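Local coordinates for protein walker-Type ATPase (Pyrococcus abyssi, PDB 2QEN) that probably binds and hydrolyses ATP as an archaeal Walker-type ATPase of unknown biological role, here holding ADP and magnesium, at residues A[78-81]-A[82-85]; A[144-147]-A[148-152]; A[184-188]-A[189-193]; A[246-249]-A[250-254]; A[259-262]-A[263-266]. The protein carries 1 engineered substitution. All coordinates share one frame; numbering follows the deposited sequence.

Contact 1 (A[78-81]-A[82-85]); sequences IKEL and QSTI
Glu80 and Thr84 meet one turn apart near the C-terminal end of helix 74-84. Backbone bonds come first. Gln82 N gives to Ile78 O at 2.9 Å and Ser83 N to Lys79 O at 3.0 Å. Ile85 N reaches Leu81 O only weakly, at 3.3 Å.

The Thr84 hydroxyl adds a bond to this set. With OG1 beside its own backbone N (chi1 -56°), Thr84 OG1 gives its proton to Glu80 O at 2.7 Å. Thr84 N reaches Glu80 O at 3.0 Å from the opposite face of the carbonyl plane.

The Glu80 carboxylate adds only proximity. Its chain bends at chi2 (69°), which brings Glu80 OE2 to 3.3 Å from Thr84 OG1, too badly aligned for a hydrogen bond. An alanine here has no carboxylate, which would probably leave Thr84 OG1 without that polar neighbour.

Apolar side chains face inward. Leu81 and Ile85 pack on strand 57-61 and helix 113-127. The Gln82 amide binds loop backbone instead, NE2 bonding to Leu106 O and Phe103 O. The chemistry implies that the Thr84 hydroxyl is spent on the backbone, where two donors grip a carbonyl close to the helix end.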
loop_
_atom_site.group_PDB
_atom_site.type_symbol
_atom_site.label_atom_id
_atom_site.label_comp_id
_atom_site.label_asym_id
_atom_site.label_seq_id
_atom_site.Cartn_x
_atom_site.Cartn_y
_atom_site.Cartn_z
ATOM N N ILE A 78 7.089 -9.384 -17.098
ATOM C CA ILE A 78 6.562 -9.131 -18.446
ATOM C C ILE A 78 5.241 -9.891 -18.694
ATOM O O ILE A 78 4.277 -9.311 -19.213
ATOM C CB ILE A 78 7.634 -9.335 -19.549
ATOM C CG1 ILE A 78 8.764 -8.309 -19.332
ATOM C CG2 ILE A 78 7.017 -9.176 -20.937
ATOM C CD1 ILE A 78 9.876 -8.356 -20.320
ATOM N N LYS A 79 5.194 -11.153 -18.274
ATOM C CA LYS A 79 3.973 -11.961 -18.373
ATOM C C LYS A 79 2.794 -11.307 -17.619
ATOM O O LYS A 79 1.651 -11.358 -18.090
ATOM C CB LYS A 79 4.217 -13.404 -17.880
ATOM C CG LYS A 79 3.094 -14.396 -18.220
ATOM C CD LYS A 79 3.375 -15.812 -17.675
ATOM C CE LYS A 79 2.111 -16.686 -17.687
ATOM N NZ LYS A 79 2.332 -18.088 -17.177
ATOM N N GLU A 80 3.087 -10.700 -16.462
ATOM C CA GLU A 80 2.087 -9.951 -15.662
ATOM C C GLU A 80 1.611 -8.641 -16.328
ATOM O O GLU A 80 0.429 -8.322 -16.292
ATOM C CB GLU A 80 2.593 -9.696 -14.230
ATOM C CG GLU A 80 1.573 -9.065 -13.276
ATOM C CD GLU A 80 0.407 -9.987 -12.900
ATOM O OE1 GLU A 80 0.562 -11.236 -12.931
ATOM O OE2 GLU A 80 -0.673 -9.452 -12.547
ATOM N N LEU A 81 2.525 -7.885 -16.923
ATOM C CA LEU A 81 2.141 -6.746 -17.776
ATOM C C LEU A 81 1.208 -7.169 -18.916
ATOM O O LEU A 81 0.211 -6.498 -19.187
ATOM C CB LEU A 81 3.372 -6.063 -18.360
ATOM C CG LEU A 81 4.207 -5.168 -17.445
ATOM C CD1 LEU A 81 5.661 -5.105 -17.916
ATOM C CD2 LEU A 81 3.606 -3.775 -17.387
ATOM N N GLN A 82 1.545 -8.283 -19.567
ATOM C CA GLN A 82 0.738 -8.840 -20.645
ATOM C C GLN A 82 -0.673 -9.214 -20.198
ATOM O O GLN A 82 -1.650 -8.847 -20.858
ATOM C CB GLN A 82 1.422 -10.066 -21.253
ATOM C CG GLN A 82 2.613 -9.747 -22.158
ATOM C CD GLN A 82 3.332 -10.998 -22.628
ATOM O OE1 GLN A 82 3.511 -11.952 -21.871
ATOM N NE2 GLN A 82 3.743 -11.000 -23.884
ATOM N N SER A 83 -0.779 -9.938 -19.083
ATOM C CA SER A 83 -2.077 -10.429 -18.621
ATOM C C SER A 83 -2.940 -9.331 -17.996
ATOM O O SER A 83 -4.158 -9.424 -18.012
ATOM C CB SER A 83 -1.923 -11.621 -17.668
ATOM O OG SER A 83 -1.311 -11.235 -16.449
ATOM N N THR A 84 -2.312 -8.291 -17.465
ATOM C CA THR A 84 -3.053 -7.200 -16.832
ATOM C C THR A 84 -3.731 -6.286 -17.855
ATOM O O THR A 84 -4.807 -5.747 -17.597
ATOM C CB THR A 84 -2.167 -6.381 -15.856
ATOM O OG1 THR A 84 -1.609 -7.262 -14.874
ATOM C CG2 THR A 84 -2.993 -5.355 -15.122
ATOM N N ILE A 85 -3.098 -6.112 -19.006
ATOM C CA ILE A 85 -3.681 -5.306 -20.079
ATOM C C ILE A 85 -4.555 -6.130 -21.020
ATOM O O ILE A 85 -5.143 -5.587 -21.950
ATOM C CB ILE A 85 -2.599 -4.491 -20.862
ATOM C CG1 ILE A 85 -3.214 -3.249 -21.528
ATOM C CG2 ILE A 85 -1.840 -5.366 -21.846
ATOM C CD1 ILE A 85 -2.181 -2.188 -21.907
#

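Contact 2 (A[144-147]-A[148-152])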
loop_
_atom_site.group_PDB
_atom_site.type_symbol
_atom_site.label_atom_id
_atom_site.label_comp_id
_atom_site.label_asym_id
_atom_site.label_seq_id
_atom_site.Cartn_x
_atom_site.Cartn_y
_atom_site.Cartn_z
ATOM N N GLY A 144 15.281 -9.544 -10.083
ATOM C CA GLY A 144 16.604 -9.831 -10.631
ATOM C C GLY A 144 17.609 -10.241 -9.573
ATOM O O GLY A 144 17.240 -10.844 -8.570
ATOM N N SER A 145 18.885 -9.925 -9.799
ATOM C CA SER A 145 19.918 -10.174 -8.784
ATOM C C SER A 145 20.819 -8.961 -8.549
ATOM O O SER A 145 21.927 -9.090 -8.035
ATOM C CB SER A 145 20.729 -11.432 -9.116
ATOM O OG SER A 145 21.431 -11.285 -10.336
ATOM N N ARG A 146 20.319 -7.781 -8.913
ATOM C CA ARG A 146 21.033 -6.523 -8.710
ATOM C C ARG A 146 20.215 -5.538 -7.875
ATOM O O ARG A 146 20.354 -4.321 -8.022
ATOM C CB ARG A 146 21.376 -5.891 -10.060
ATOM C CG ARG A 146 22.465 -6.618 -10.814
ATOM C CD ARG A 146 22.452 -6.243 -12.285
ATOM N NE ARG A 146 23.292 -7.153 -13.055
ATOM C CZ ARG A 146 23.294 -7.233 -14.384
ATOM N NH1 ARG A 146 22.489 -6.455 -15.105
ATOM N NH2 ARG A 146 24.098 -8.097 -14.992
ATOM N N GLY A 147 19.356 -6.077 -7.015
ATOM C CA GLY A 147 18.481 -5.279 -6.151
ATOM C C GLY A 147 17.395 -4.475 -6.855
ATOM O O GLY A 147 16.951 -3.456 -6.333
ATOM N N GLY A 148 16.963 -4.941 -8.025
ATOM C CA GLY A 148 15.931 -4.265 -8.813
ATOM C C GLY A 148 16.396 -3.007 -9.541
ATOM O O GLY A 148 15.572 -2.153 -9.882
ATOM N N LYS A 149 17.704 -2.907 -9.802
ATOM C CA LYS A 149 18.314 -1.723 -10.428
ATOM C C LYS A 149 17.880 -1.517 -11.878
ATOM O O LYS A 149 17.805 -0.377 -12.366
ATOM C CB LYS A 149 19.845 -1.797 -10.342
ATOM C CG LYS A 149 20.563 -0.597 -10.960
ATOM C CD LYS A 149 22.073 -0.780 -10.959
ATOM C CE LYS A 149 22.781 0.514 -11.347
ATOM N NZ LYS A 149 24.257 0.411 -11.140
ATOM N N GLU A 150 17.615 -2.629 -12.559
ATOM C CA GLU A 150 17.056 -2.614 -13.907
ATOM C C GLU A 150 15.711 -1.890 -13.924
ATOM O O GLU A 150 15.382 -1.242 -14.913
ATOM C CB GLU A 150 16.877 -4.038 -14.451
ATOM C CG GLU A 150 18.153 -4.859 -14.560
ATOM C CD GLU A 150 18.412 -5.732 -13.336
ATOM O OE1 GLU A 150 17.853 -5.474 -12.242
ATOM O OE2 GLU A 150 19.175 -6.699 -13.473
ATOM N N LEU A 151 14.937 -1.998 -12.839
ATOM C CA LEU A 151 13.658 -1.258 -12.747
ATOM C C LEU A 151 13.872 0.234 -12.525
ATOM O O LEU A 151 13.192 1.049 -13.129
ATOM C CB LEU A 151 12.699 -1.851 -11.704
ATOM C CG LEU A 151 11.859 -2.997 -12.267
ATOM C CD1 LEU A 151 11.354 -3.866 -11.162
ATOM C CD2 LEU A 151 10.695 -2.485 -13.132
ATOM N N LEU A 152 14.844 0.585 -11.690
ATOM C CA LEU A 152 15.231 1.988 -11.508
ATOM C C LEU A 152 15.701 2.624 -12.822
ATOM O O LEU A 152 15.330 3.746 -13.126
ATOM C CB LEU A 152 16.312 2.115 -10.435
ATOM C CG LEU A 152 16.004 1.536 -9.050
ATOM C CD1 LEU A 152 17.215 1.650 -8.145
ATOM C CD2 LEU A 152 14.751 2.200 -8.415
HETATM O O HOH W 1 19.554 -8.852 -12.420
#
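Arg146 and Glu150 face each other where a glycine-rich loop runs into a helix. The Arg146 chain is extended from CG to NE, and Glu150 crosses it at about a right angle. Glu150 starts with CG beside its own backbone N (chi1 -60°). It then turns sharply at chi2 (94°), which brings the carboxylate back toward the loop. The helix start would probably favour the ionised form of Glu150.

OE2 does the touching. Glu150 OE2 lies 3.5 Å from Arg146 CD. The guanidinium and carboxylate planes are only 19° apart, yet OE2 sits well out of the guanidinium plane. At 3.7 Å, the salt bridge of Arg146 NH1 and Glu150 OE2 is long and electrostatic, not a directed hydrogen bond.

Residues 144-152 belong to the P-loop ATPase core, in the loop that leads from strand 130-135 to helix 149-161 and in the first turn of that helix. Gly148 is the N-cap. Its O accepts weak bonds from Leu151 N and Leu152 N, which start the helix. Gly144, Gly147 and Gly148 all have positive phi, which suits glycine. Lys149 N makes a weak bond to Arg146 O at 3.5 Å. Lys149 CB comes equally near that oxygen, but the rest of its chain is extended and leads away from the loop.

On the inner side Leu152 packs on Phe180 and Leu181 of helix 174-181. A water joins the loop to the acid. This water accepts from Ser145 N at 2.9 Å and donates to Glu150 OE2, though that second distance is too short to be trusted.

Contact 3 (A[184-188]-A[189-193]); sequences TDYES and PLYGR
Pro189 and Leu190 lie against Ser188 in a run of beta turns between helix 174-181 and strand 196-199. A type I turn spans Asp185 to Ser188, with Asp185 OD1 taking Glu187 N as an Asx turn. A second type I turn runs from Ser188 to Tyr191, and a type II turn from Leu190 to Arg193.

Pro189 takes the second place of the middle turn, and its ring packs on helix 149-161. Leu190 comes next. Leu190 N bonds to Ser188 OG at 3.2 Å. That hydroxyl is anti to its own backbone N (chi1 173°), which turns it toward Leu190 N, and it also bonds to Leu181 O. The Leu190 side chain leads away, onto Phe155 and Ala156.

Tyr191 N closes the turn on Ser188 O at 2.9 Å, from above the carbonyl plane. Its ring receives the edge of Tyr186 in a T-shaped stack, centroids 5.2 Å apart and planes at 70°. Tyr186 CD1 is 3.6 Å from Tyr191 CE2, and Tyr186 CA adds a CH-pi contact over the same ring. Gly192, with positive phi, carries the chain through the last turn. Arg193 N ends that turn on Leu190 O at 3.0 Å, and Arg193 NH2 pairs with Asp160 OD2.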
loop_
_atom_site.group_PDB
_atom_site.type_symbol
_atom_site.label_atom_id
_atom_site.label_comp_id
_atom_site.label_asym_id
_atom_site.label_seq_id
_atom_site.Cartn_x
_atom_site.Cartn_y
_atom_site.Cartn_z
ATOM N N THR A 184 18.762 10.288 -3.930
ATOM C CA THR A 184 19.882 11.141 -3.495
ATOM C C THR A 184 21.250 10.423 -3.524
ATOM O O THR A 184 22.282 11.011 -3.183
ATOM C CB THR A 184 19.602 11.778 -2.107
ATOM O OG1 THR A 184 19.327 10.751 -1.145
ATOM C CG2 THR A 184 18.399 12.720 -2.178
ATOM N N ASP A 185 21.248 9.160 -3.950
ATOM C CA ASP A 185 22.475 8.396 -4.200
ATOM C C ASP A 185 22.851 8.503 -5.683
ATOM O O ASP A 185 22.029 8.202 -6.556
ATOM C CB ASP A 185 22.259 6.924 -3.803
ATOM C CG ASP A 185 23.555 6.097 -3.790
ATOM O OD1 ASP A 185 24.554 6.463 -4.452
ATOM O OD2 ASP A 185 23.563 5.050 -3.110
ATOM N N TYR A 186 24.090 8.919 -5.962
ATOM C CA TYR A 186 24.552 9.160 -7.334
ATOM C C TYR A 186 24.593 7.885 -8.173
ATOM O O TYR A 186 24.576 7.932 -9.402
ATOM C CB TYR A 186 25.930 9.850 -7.346
ATOM C CG TYR A 186 26.326 10.354 -8.716
ATOM C CD1 TYR A 186 25.718 11.483 -9.262
ATOM C CD2 TYR A 186 27.287 9.690 -9.479
ATOM C CE1 TYR A 186 26.056 11.943 -10.512
ATOM C CE2 TYR A 186 27.637 10.145 -10.741
ATOM C CZ TYR A 186 27.020 11.275 -11.247
ATOM O OH TYR A 186 27.347 11.749 -12.496
ATOM N N GLU A 187 24.651 6.750 -7.490
ATOM C CA GLU A 187 24.703 5.442 -8.136
ATOM C C GLU A 187 23.334 5.013 -8.683
ATOM O O GLU A 187 23.261 4.240 -9.642
ATOM C CB GLU A 187 25.263 4.402 -7.160
ATOM C CG GLU A 187 26.717 4.677 -6.732
ATOM C CD GLU A 187 27.703 4.525 -7.876
ATOM O OE1 GLU A 187 27.508 3.596 -8.689
ATOM O OE2 GLU A 187 28.670 5.324 -7.963
ATOM N N SER A 188 22.269 5.531 -8.069
ATOM C CA SER A 188 20.891 5.293 -8.500
ATOM C C SER A 188 20.603 5.917 -9.863
ATOM O O SER A 188 20.850 7.114 -10.064
ATOM C CB SER A 188 19.899 5.851 -7.476
ATOM O OG SER A 188 18.555 5.785 -7.952
ATOM N N PRO A 189 20.078 5.110 -10.806
ATOM C CA PRO A 189 19.662 5.638 -12.105
ATOM C C PRO A 189 18.639 6.772 -11.990
ATOM O O PRO A 189 18.568 7.611 -12.885
ATOM C CB PRO A 189 19.053 4.417 -12.797
ATOM C CG PRO A 189 19.772 3.252 -12.164
ATOM C CD PRO A 189 19.879 3.650 -10.723
ATOM N N LEU A 190 17.882 6.809 -10.890
ATOM C CA LEU A 190 16.899 7.863 -10.665
ATOM C C LEU A 190 17.458 9.120 -9.999
ATOM O O LEU A 190 16.698 10.016 -9.639
ATOM C CB LEU A 190 15.724 7.324 -9.842
ATOM C CG LEU A 190 14.684 6.454 -10.548
ATOM C CD1 LEU A 190 13.618 6.018 -9.553
ATOM C CD2 LEU A 190 14.053 7.199 -11.704
ATOM N N TYR A 191 18.775 9.194 -9.832
ATOM C CA TYR A 191 19.386 10.306 -9.105
ATOM C C TYR A 191 18.973 11.667 -9.664
ATOM O O TYR A 191 18.983 11.874 -10.878
ATOM C CB TYR A 191 20.914 10.189 -9.082
ATOM C CG TYR A 191 21.593 11.402 -8.491
ATOM C CD1 TYR A 191 21.626 11.601 -7.107
ATOM C CD2 TYR A 191 22.191 12.357 -9.313
ATOM C CE1 TYR A 191 22.231 12.713 -6.561
ATOM C CE2 TYR A 191 22.820 13.481 -8.772
ATOM C CZ TYR A 191 22.832 13.654 -7.400
ATOM O OH TYR A 191 23.451 14.758 -6.861
ATOM N N GLY A 192 18.614 12.582 -8.764
ATOM C CA GLY A 192 18.212 13.942 -9.140
ATOM C C GLY A 192 16.809 14.076 -9.722
ATOM O O GLY A 192 16.356 15.184 -10.004
ATOM N N ARG A 193 16.117 12.955 -9.908
ATOM C CA ARG A 193 14.807 12.979 -10.550
ATOM C C ARG A 193 13.722 13.098 -9.485
ATOM O O ARG A 193 13.687 12.306 -8.539
ATOM C CB ARG A 193 14.619 11.756 -11.449
ATOM C CG ARG A 193 15.309 11.917 -12.814
ATOM C CD ARG A 193 15.508 10.589 -13.502
ATOM N NE ARG A 193 16.354 10.693 -14.697
ATOM C CZ ARG A 193 17.663 10.448 -14.725
ATOM N NH1 ARG A 193 18.317 10.102 -13.622
ATOM N NH2 ARG A 193 18.328 10.561 -15.866
#

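Contact 4 (A[246-249]-A[250-254]); sequences GVEY and LRNGD
Tyr249 lays its ring against the backbone of Gly253 and Asp254, at the point where helix 239-252 stops. This is the close-packed side. The ring stands with CG anti to the backbone N (chi1 -160°), which swings it past the helix end. Asp254 N lies over the ring centre, and Tyr249 CE2 is 3.7 Å from Asp254 C. Tyr249 OH bonds to Glu227 OE1, and the edge-to-face partner of the ring is Phe216. A water donates to Gly253 O at 2.7 Å and weakly to Tyr249 OH. Replacing the tyrosine by a serine would probably leave Glu227 without its phenol partner and uncover the Gly253-Asp254 backbone.

Beside it Asn252 and Glu248 run side by side. Asn252 ND2 gives to Glu248 O at 2.8 Å, in the carbonyl plane and on a lone pair. The acceptor also lies nearly in the Asn252 amide plane, so the bond is well aligned with the amide. Gly253 N bonds to Tyr249 O at 2.7 Å and completes the last turn.

The outer side is looser. Arg251 is exposed and runs alongside Val247, whose CG1 sits over one guanidinium face, 3.7 Å from Arg251 NE. Glu248 OE2 stays 4.7 Å from Arg251 NH1, near but not in contact.

Gly253 leaves the helix with positive phi. Asp254 follows at once as the N-cap of helix 255-280, its OD2 taking Arg257 N. This is a tight helix-to-helix corner: a glycine ends one helix and an aspartate caps the next.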
loop_
_atom_site.group_PDB
_atom_site.type_symbol
_atom_site.label_atom_id
_atom_site.label_comp_id
_atom_site.label_asym_id
_atom_site.label_seq_id
_atom_site.Cartn_x
_atom_site.Cartn_y
_atom_site.Cartn_z
ATOM N N GLY A 246 -18.166 -3.251 10.068
ATOM C CA GLY A 246 -19.474 -3.045 9.453
ATOM C C GLY A 246 -20.097 -4.359 8.998
ATOM O O GLY A 246 -21.223 -4.650 9.331
ATOM N N VAL A 247 -19.334 -5.149 8.247
ATOM C CA VAL A 247 -19.692 -6.532 7.896
ATOM C C VAL A 247 -20.072 -7.396 9.114
ATOM O O VAL A 247 -21.135 -8.013 9.124
ATOM C CB VAL A 247 -18.543 -7.207 7.065
ATOM C CG1 VAL A 247 -18.804 -8.713 6.824
ATOM C CG2 VAL A 247 -18.363 -6.472 5.708
ATOM N N GLU A 248 -19.212 -7.448 10.131
ATOM C CA GLU A 248 -19.477 -8.277 11.331
ATOM C C GLU A 248 -20.719 -7.831 12.093
ATOM O O GLU A 248 -21.445 -8.656 12.628
ATOM C CB GLU A 248 -18.255 -8.321 12.263
ATOM C CG GLU A 248 -17.061 -9.124 11.724
ATOM C CD GLU A 248 -17.451 -10.541 11.298
ATOM O OE1 GLU A 248 -18.399 -11.100 11.885
ATOM O OE2 GLU A 248 -16.823 -11.101 10.363
ATOM N N TYR A 249 -20.984 -6.526 12.102
ATOM C CA TYR A 249 -22.182 -6.005 12.738
ATOM C C TYR A 249 -23.447 -6.423 12.006
ATOM O O TYR A 249 -24.415 -6.802 12.652
ATOM C CB TYR A 249 -22.118 -4.472 12.926
ATOM C CG TYR A 249 -23.076 -3.954 13.995
ATOM C CD1 TYR A 249 -24.456 -3.875 13.752
ATOM C CD2 TYR A 249 -22.608 -3.527 15.231
ATOM C CE1 TYR A 249 -25.349 -3.403 14.734
ATOM C CE2 TYR A 249 -23.484 -3.042 16.208
ATOM C CZ TYR A 249 -24.854 -2.984 15.948
ATOM O OH TYR A 249 -25.722 -2.520 16.914
ATOM N N LEU A 250 -23.427 -6.372 10.668
ATOM C CA LEU A 250 -24.559 -6.810 9.837
ATOM C C LEU A 250 -24.856 -8.306 10.011
ATOM O O LEU A 250 -26.006 -8.740 9.963
ATOM C CB LEU A 250 -24.269 -6.532 8.348
ATOM C CG LEU A 250 -24.227 -5.077 7.855
ATOM C CD1 LEU A 250 -24.301 -5.026 6.328
ATOM C CD2 LEU A 250 -25.337 -4.248 8.453
ATOM N N ARG A 251 -23.800 -9.085 10.208
ATOM C CA ARG A 251 -23.915 -10.513 10.391
ATOM C C ARG A 251 -24.321 -10.923 11.826
ATOM O O ARG A 251 -24.926 -11.962 12.014
ATOM C CB ARG A 251 -22.591 -11.159 9.979
ATOM C CG ARG A 251 -22.399 -11.122 8.468
ATOM C CD ARG A 251 -21.025 -11.574 8.046
ATOM N NE ARG A 251 -21.008 -11.730 6.598
ATOM C CZ ARG A 251 -20.013 -12.260 5.898
ATOM N NH1 ARG A 251 -18.923 -12.687 6.502
ATOM N NH2 ARG A 251 -20.126 -12.367 4.585
ATOM N N ASN A 252 -23.977 -10.091 12.814
ATOM C CA ASN A 252 -24.104 -10.460 14.223
ATOM C C ASN A 252 -25.081 -9.627 15.045
ATOM O O ASN A 252 -25.562 -10.102 16.069
ATOM C CB ASN A 252 -22.721 -10.445 14.882
ATOM C CG ASN A 252 -21.850 -11.562 14.383
ATOM O OD1 ASN A 252 -21.978 -12.690 14.842
ATOM N ND2 ASN A 252 -20.986 -11.268 13.395
ATOM N N GLY A 253 -25.330 -8.382 14.619
ATOM C CA GLY A 253 -26.414 -7.554 15.183
ATOM C C GLY A 253 -26.148 -6.973 16.561
ATOM O O GLY A 253 -27.066 -6.480 17.223
ATOM N N ASP A 254 -24.883 -6.992 16.983
ATOM C CA ASP A 254 -24.533 -6.629 18.355
ATOM C C ASP A 254 -23.141 -5.993 18.394
ATOM O O ASP A 254 -22.206 -6.490 17.737
ATOM C CB ASP A 254 -24.603 -7.875 19.238
ATOM C CG ASP A 254 -24.105 -7.624 20.650
ATOM O OD1 ASP A 254 -24.853 -7.028 21.432
ATOM O OD2 ASP A 254 -22.967 -8.027 20.975
HETATM O O HOH W 2 -27.923 -4.362 18.670
#

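Contact 5 (A[259-262]-A[263-266]); sequences MKRT and LEVA
The CE methyl of Met259 overlaps the isobutyl end of Leu263, one turn further along helix 255-280. Met259 CE is 3.5 Å from Leu263 CD2. The methionine starts with CG anti to the backbone N (chi1 -167°), then bends at chi2 and chi3, and these bends bring the methyl back onto its neighbour. The two chains meet at a slant. Leu263 also packs on Thr346 of helix 342-348.

The other side of the turn is charged and exposed. Arg261 bends at chi2 and chi3, and Arg261 CD comes 3.2 Å from Glu264 OE1. The guanidinium and carboxylate planes are 17° apart. Even so, Glu264 OE1 lies well out of the guanidinium plane and is 4.0 Å from Arg261 NE. The result is a long salt bridge in which only the charges attract. A water adds a link, donating to Glu264 OE1 at 2.8 Å and to Arg261 O at 3.2 Å. Lys260 NZ stays 5.1 Å from Glu264 OE2, a second positive charge near the acid.

The backbone beneath is regular, with Val265 N to Arg261 O at 3.0 Å and nearly straight (175°). Thr262 OG1 bonds back to Ala258 O, and the Thr262 side chain packs on Val244 and Phe245 of helix 239-252. Ala266 meets Trp241 of that helix and Val343 of helix 342-348.

The chemistry splits the helix. Its buried side joins two other helices through apolar contacts. Its outer side holds a carboxylate between two positive residues, which would probably favour the ionised acid without a direct hydrogen bond from either charged side chain.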
loop_
_atom_site.group_PDB
_atom_site.type_symbol
_atom_site.label_atom_id
_atom_site.label_comp_id
_atom_site.label_asym_id
_atom_site.label_seq_id
_atom_site.Cartn_x
_atom_site.Cartn_y
_atom_site.Cartn_z
ATOM N N MET A 259 -17.517 -6.492 17.421
ATOM C CA MET A 259 -16.151 -6.055 17.726
ATOM C C MET A 259 -15.238 -7.235 18.090
ATOM O O MET A 259 -14.065 -7.245 17.727
ATOM C CB MET A 259 -16.151 -5.021 18.857
ATOM C CG MET A 259 -14.825 -4.267 19.047
ATOM S SD MET A 259 -14.340 -3.234 17.623
ATOM C CE MET A 259 -13.210 -4.318 16.822
ATOM N N LYS A 260 -15.779 -8.213 18.815
ATOM C CA LYS A 260 -15.030 -9.410 19.174
ATOM C C LYS A 260 -14.542 -10.109 17.897
ATOM O O LYS A 260 -13.370 -10.423 17.772
ATOM C CB LYS A 260 -15.905 -10.350 20.015
ATOM C CG LYS A 260 -15.192 -10.999 21.192
ATOM C CD LYS A 260 -16.095 -11.948 21.974
ATOM C CE LYS A 260 -16.011 -13.391 21.457
ATOM N NZ LYS A 260 -16.417 -14.416 22.497
ATOM N N ARG A 261 -15.453 -10.313 16.947
ATOM C CA ARG A 261 -15.152 -10.904 15.645
ATOM C C ARG A 261 -14.205 -10.052 14.789
ATOM O O ARG A 261 -13.355 -10.590 14.092
ATOM C CB ARG A 261 -16.441 -11.188 14.864
ATOM C CG ARG A 261 -17.400 -12.154 15.546
ATOM C CD ARG A 261 -16.886 -13.573 15.480
ATOM N NE ARG A 261 -17.631 -14.440 14.561
ATOM C CZ ARG A 261 -17.413 -14.530 13.250
ATOM N NH1 ARG A 261 -16.482 -13.788 12.655
ATOM N NH2 ARG A 261 -18.141 -15.361 12.525
ATOM N N THR A 262 -14.365 -8.733 14.825
ATOM C CA THR A 262 -13.446 -7.831 14.122
ATOM C C THR A 262 -12.020 -8.037 14.633
ATOM O O THR A 262 -11.100 -8.179 13.842
ATOM C CB THR A 262 -13.886 -6.347 14.257
ATOM O OG1 THR A 262 -15.219 -6.218 13.766
ATOM C CG2 THR A 262 -12.985 -5.399 13.469
ATOM N N LEU A 263 -11.865 -8.100 15.954
ATOM C CA LEU A 263 -10.563 -8.269 16.600
ATOM C C LEU A 263 -9.942 -9.629 16.316
ATOM O O LEU A 263 -8.734 -9.715 16.176
ATOM C CB LEU A 263 -10.644 -7.997 18.123
ATOM C CG LEU A 263 -10.992 -6.533 18.481
ATOM C CD1 LEU A 263 -11.098 -6.264 19.988
ATOM C CD2 LEU A 263 -10.033 -5.530 17.820
ATOM N N GLU A 264 -10.779 -10.668 16.236
ATOM C CA GLU A 264 -10.395 -12.012 15.776
ATOM C C GLU A 264 -9.807 -12.003 14.366
ATOM O O GLU A 264 -8.731 -12.548 14.140
ATOM C CB GLU A 264 -11.611 -12.951 15.772
ATOM C CG GLU A 264 -12.108 -13.393 17.135
ATOM C CD GLU A 264 -13.382 -14.235 17.053
ATOM O OE1 GLU A 264 -13.889 -14.455 15.914
ATOM O OE2 GLU A 264 -13.865 -14.687 18.123
ATOM N N VAL A 265 -10.550 -11.430 13.418
ATOM C CA VAL A 265 -10.080 -11.263 12.037
ATOM C C VAL A 265 -8.765 -10.464 11.987
ATOM O O VAL A 265 -7.818 -10.892 11.347
ATOM C CB VAL A 265 -11.181 -10.663 11.105
ATOM C CG1 VAL A 265 -10.612 -10.248 9.740
ATOM C CG2 VAL A 265 -12.314 -11.691 10.889
ATOM N N ALA A 266 -8.711 -9.321 12.672
ATOM C CA ALA A 266 -7.481 -8.525 12.748
ATOM C C ALA A 266 -6.322 -9.335 13.336
ATOM O O ALA A 266 -5.242 -9.391 12.743
ATOM C CB ALA A 266 -7.716 -7.263 13.546
HETATM O O HOH W 3 -13.957 -13.638 13.200
#

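Overall arrangement
The five contacts form two touching pairs and one contact on its own. Contacts 2 and 3 touch, their centres about 14 Å apart. Leu152 O lies 3.8 Å from Pro189 CB, and Lys149 also reaches the proline. Contact 1 stands apart in the same ATPase domain, its nearest atoms about 7 Å from those of contact 2. The Glu80 side chain is about 14 Å from the bound magnesium. Contacts 4 and 5 lie across the chain's centre from contacts 2 and 3. They lie on consecutive helices with centres about 11 Å apart, joined by a long, weak ion pair of Glu248 and Arg261. The Val247 side chain is about 8 Å from ADP, and that of Val265 about 11 Å.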